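Local coordinates for D-ribulose-5-phosphate 3-epimerase, putative (Plasmodium falciparum, PDB 1TQX), which catalyses the epimerisation of D-ribulose 5-phosphate to D-xylulose 5-phosphate, a metal-dependent isomerase reaction of carbohydrate metabolism, at the zinc ion site. Residues are numbered along the deposited sequence; one frame, centred on the assembly and turned at random.

The zinc ion site. Residues 36, 38, 68, 70, 72, 92, 143, 179, 199. With ZN (zinc ion), chain B.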
ATOM      1  N   HIS A  36       4.394  -0.937  -5.530  1.00 19.11           N
ATOM      2  CA  HIS A  36       4.305  -0.405  -4.172  1.00 17.58           C
ATOM      3  C   HIS A  36       5.649   0.117  -3.685  1.00 19.04           C
ATOM      4  O   HIS A  36       6.607  -0.650  -3.524  1.00 19.36           O
ATOM      5  CB  HIS A  36       3.794  -1.498  -3.233  1.00 16.65           C
ATOM      6  CG  HIS A  36       3.328  -0.987  -1.908  1.00 17.23           C
ATOM      7  ND1 HIS A  36       2.138  -0.306  -1.750  1.00 17.96           N
ATOM      8  CD2 HIS A  36       3.890  -1.051  -0.679  1.00 15.62           C
ATOM      9  CE1 HIS A  36       1.987   0.024  -0.482  1.00 17.39           C
ATOM     10  NE2 HIS A  36       3.036  -0.416   0.190  1.00 18.35           N
ATOM     11  N   ASP A  38       7.658   1.775  -0.697  1.00 18.27           N
ATOM     12  CA  ASP A  38       7.740   2.079   0.734  1.00 19.59           C
ATOM     13  C   ASP A  38       8.791   3.126   1.088  1.00 19.28           C
ATOM     14  O   ASP A  38       9.985   2.893   0.920  1.00 20.01           O
ATOM     15  CB  ASP A  38       8.037   0.802   1.535  1.00 17.75           C
ATOM     16  CG  ASP A  38       6.863  -0.151   1.569  1.00 18.29           C
ATOM     17  OD1 ASP A  38       5.734   0.313   1.796  1.00 16.84           O
ATOM     18  OD2 ASP A  38       7.065  -1.367   1.388  1.00 22.51           O
ATOM     19  N   ASP A  68       2.230   3.584  -6.395  1.00 19.25           N
ATOM     20  CA  ASP A  68       1.570   3.549  -5.097  1.00 20.39           C
ATOM     21  C   ASP A  68       2.614   3.766  -3.992  1.00 20.21           C
ATOM     22  O   ASP A  68       3.373   2.860  -3.639  1.00 19.21           O
ATOM     23  CB  ASP A  68       0.854   2.201  -4.968  1.00 19.68           C
ATOM     24  CG  ASP A  68       0.228   1.986  -3.618  1.00 20.99           C
ATOM     25  OD1 ASP A  68      -0.345   2.939  -3.045  1.00 19.71           O
ATOM     26  OD2 ASP A  68       0.289   0.831  -3.142  1.00 22.71           O
ATOM     27  N   HIS A  70       3.717   4.427  -0.192  1.00 18.92           N
ATOM     28  CA  HIS A  70       3.332   4.250   1.203  1.00 18.51           C
ATOM     29  C   HIS A  70       4.298   5.083   2.041  1.00 17.82           C
ATOM     30  O   HIS A  70       5.464   4.725   2.196  1.00 16.46           O
ATOM     31  CB  HIS A  70       3.430   2.770   1.595  1.00 19.79           C
ATOM     32  CG  HIS A  70       3.034   2.486   3.011  1.00 21.69           C
ATOM     33  ND1 HIS A  70       3.093   1.220   3.557  1.00 21.70           N
ATOM     34  CD2 HIS A  70       2.592   3.300   3.999  1.00 21.46           C
ATOM     35  CE1 HIS A  70       2.706   1.268   4.819  1.00 21.21           C
ATOM     36  NE2 HIS A  70       2.397   2.518   5.112  1.00 23.72           N
ATOM     37  N   MET A  72       5.665   5.918   5.235  1.00 17.61           N
ATOM     38  CA  MET A  72       5.845   5.543   6.636  1.00 19.77           C
ATOM     39  C   MET A  72       6.840   6.568   7.161  1.00 18.94           C
ATOM     40  O   MET A  72       7.986   6.245   7.477  1.00 17.23           O
ATOM     41  CB  MET A  72       6.423   4.130   6.753  1.00 20.56           C
ATOM     42  CG  MET A  72       5.408   3.041   6.440  1.00 22.67           C
ATOM     43  SD  MET A  72       6.106   1.374   6.389  1.00 26.50           S
ATOM     44  CE  MET A  72       6.373   1.177   4.634  1.00 29.46           C
ATOM     45  N   HIS A  92       0.128   7.662   7.201  1.00 19.81           N
ATOM     46  CA  HIS A  92      -0.327   6.967   8.397  1.00 19.27           C
ATOM     47  C   HIS A  92      -1.201   7.796   9.320  1.00 20.85           C
ATOM     48  O   HIS A  92      -0.899   8.947   9.620  1.00 21.15           O
ATOM     49  CB  HIS A  92       0.872   6.414   9.175  1.00 19.87           C
ATOM     50  CG  HIS A  92       1.270   5.034   8.752  1.00 20.30           C
ATOM     51  ND1 HIS A  92       0.703   3.899   9.295  1.00 19.86           N
ATOM     52  CD2 HIS A  92       2.097   4.607   7.768  1.00 19.80           C
ATOM     53  CE1 HIS A  92       1.157   2.835   8.660  1.00 20.69           C
ATOM     54  NE2 HIS A  92       2.003   3.237   7.726  1.00 20.78           N
ATOM     55  N   LEU A 143      -5.007   1.130   3.917  1.00 21.80           N
ATOM     56  CA  LEU A 143      -3.962   0.114   3.944  1.00 21.58           C
ATOM     57  C   LEU A 143      -3.896  -0.488   5.346  1.00 21.47           C
ATOM     58  O   LEU A 143      -3.415   0.151   6.283  1.00 21.39           O
ATOM     59  CB  LEU A 143      -2.612   0.754   3.572  1.00 22.85           C
ATOM     60  CG  LEU A 143      -1.391  -0.124   3.254  1.00 22.53           C
ATOM     61  CD1 LEU A 143      -0.242   0.783   2.804  1.00 22.50           C
ATOM     62  CD2 LEU A 143      -0.975  -0.934   4.464  1.00 26.32           C
ATOM     63  N   ASP A 179      -0.912  -5.406   3.676  1.00 22.68           N
ATOM     64  CA  ASP A 179       0.526  -5.287   3.487  1.00 23.38           C
ATOM     65  C   ASP A 179       1.297  -5.897   4.655  1.00 21.95           C
ATOM     66  O   ASP A 179       1.162  -5.451   5.793  1.00 21.25           O
ATOM     67  CB  ASP A 179       0.801  -3.786   3.337  1.00 23.61           C
ATOM     68  CG  ASP A 179       2.262  -3.440   3.142  1.00 27.79           C
ATOM     69  OD1 ASP A 179       2.512  -2.222   2.986  1.00 26.79           O
ATOM     70  OD2 ASP A 179       3.140  -4.331   3.140  1.00 26.67           O
ATOM     71  N   VAL A 199      -0.400  -6.207  -1.435  1.00 18.95           N
ATOM     72  CA  VAL A 199       0.995  -5.787  -1.466  1.00 18.17           C
ATOM     73  C   VAL A 199       1.823  -6.997  -1.047  1.00 19.15           C
ATOM     74  O   VAL A 199       1.637  -7.537   0.046  1.00 20.34           O
ATOM     75  CB  VAL A 199       1.265  -4.626  -0.482  1.00 17.95           C
ATOM     76  CG1 VAL A 199       2.765  -4.347  -0.407  1.00 18.62           C
ATOM     77  CG2 VAL A 199       0.520  -3.381  -0.938  1.00 17.03           C
TER
HETATM   78 ZN    ZN B 900       3.845  -0.533   2.273  1.00 23.78          ZN
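His36, His70 and Asp179 each carry CG anti to the backbone N (chi1 -165° in His36), whereas Asp38 holds CG anti to its carbonyl carbon; so turned, the four side chains meet at a zinc ion within the TIM barrel. Strand 34-40 supplies His36 and Asp38, strand 66-72 His70, and strand 175-179 Asp179. The imidazoles bind through different nitrogens: His36 by its tip NE2, 2.2 Å from ZN, and His70 by ND1, next to its CB stem, at 2.3 Å. Each aspartate offers one carboxylate oxygen, Asp38 OD1 at 2.1 Å and Asp179 OD1 at 2.3 Å from ZN. These two oxygens face each other across the metal at 153°; the shell is irregular, and further ligands may be unseen. In this epimerase family the paired aspartates act as acid and base on opposite sides of the substrate, Asp38 probably as proton acceptor and Asp179 as donor; zinc may lower their proton affinity. A second shell fixes the rings. Asp68 OD2 takes a hydrogen bond from His36 ND1 (2.6 Å), lying in the imidazole plane although the nitrogen stands above the carboxylate plane; if ionised, Asp68 may polarise the ring and strengthen His36 as a zinc ligand. Val199 CG2 rests over the rim of one His36 face. The His70 ring is sandwiched, with Met72 CG towards the rim of one face and Leu143 CD1 centred on the other, 3.4 Å above the ring plane. At its far edge, His70 NE2 donates a nearly straight hydrogen bond to His92 NE2 (2.7 Å, 162° at H); His92 NE2 lies close to the His70 ring plane, whereas His70 NE2 approaches tilted out of the His92 plane.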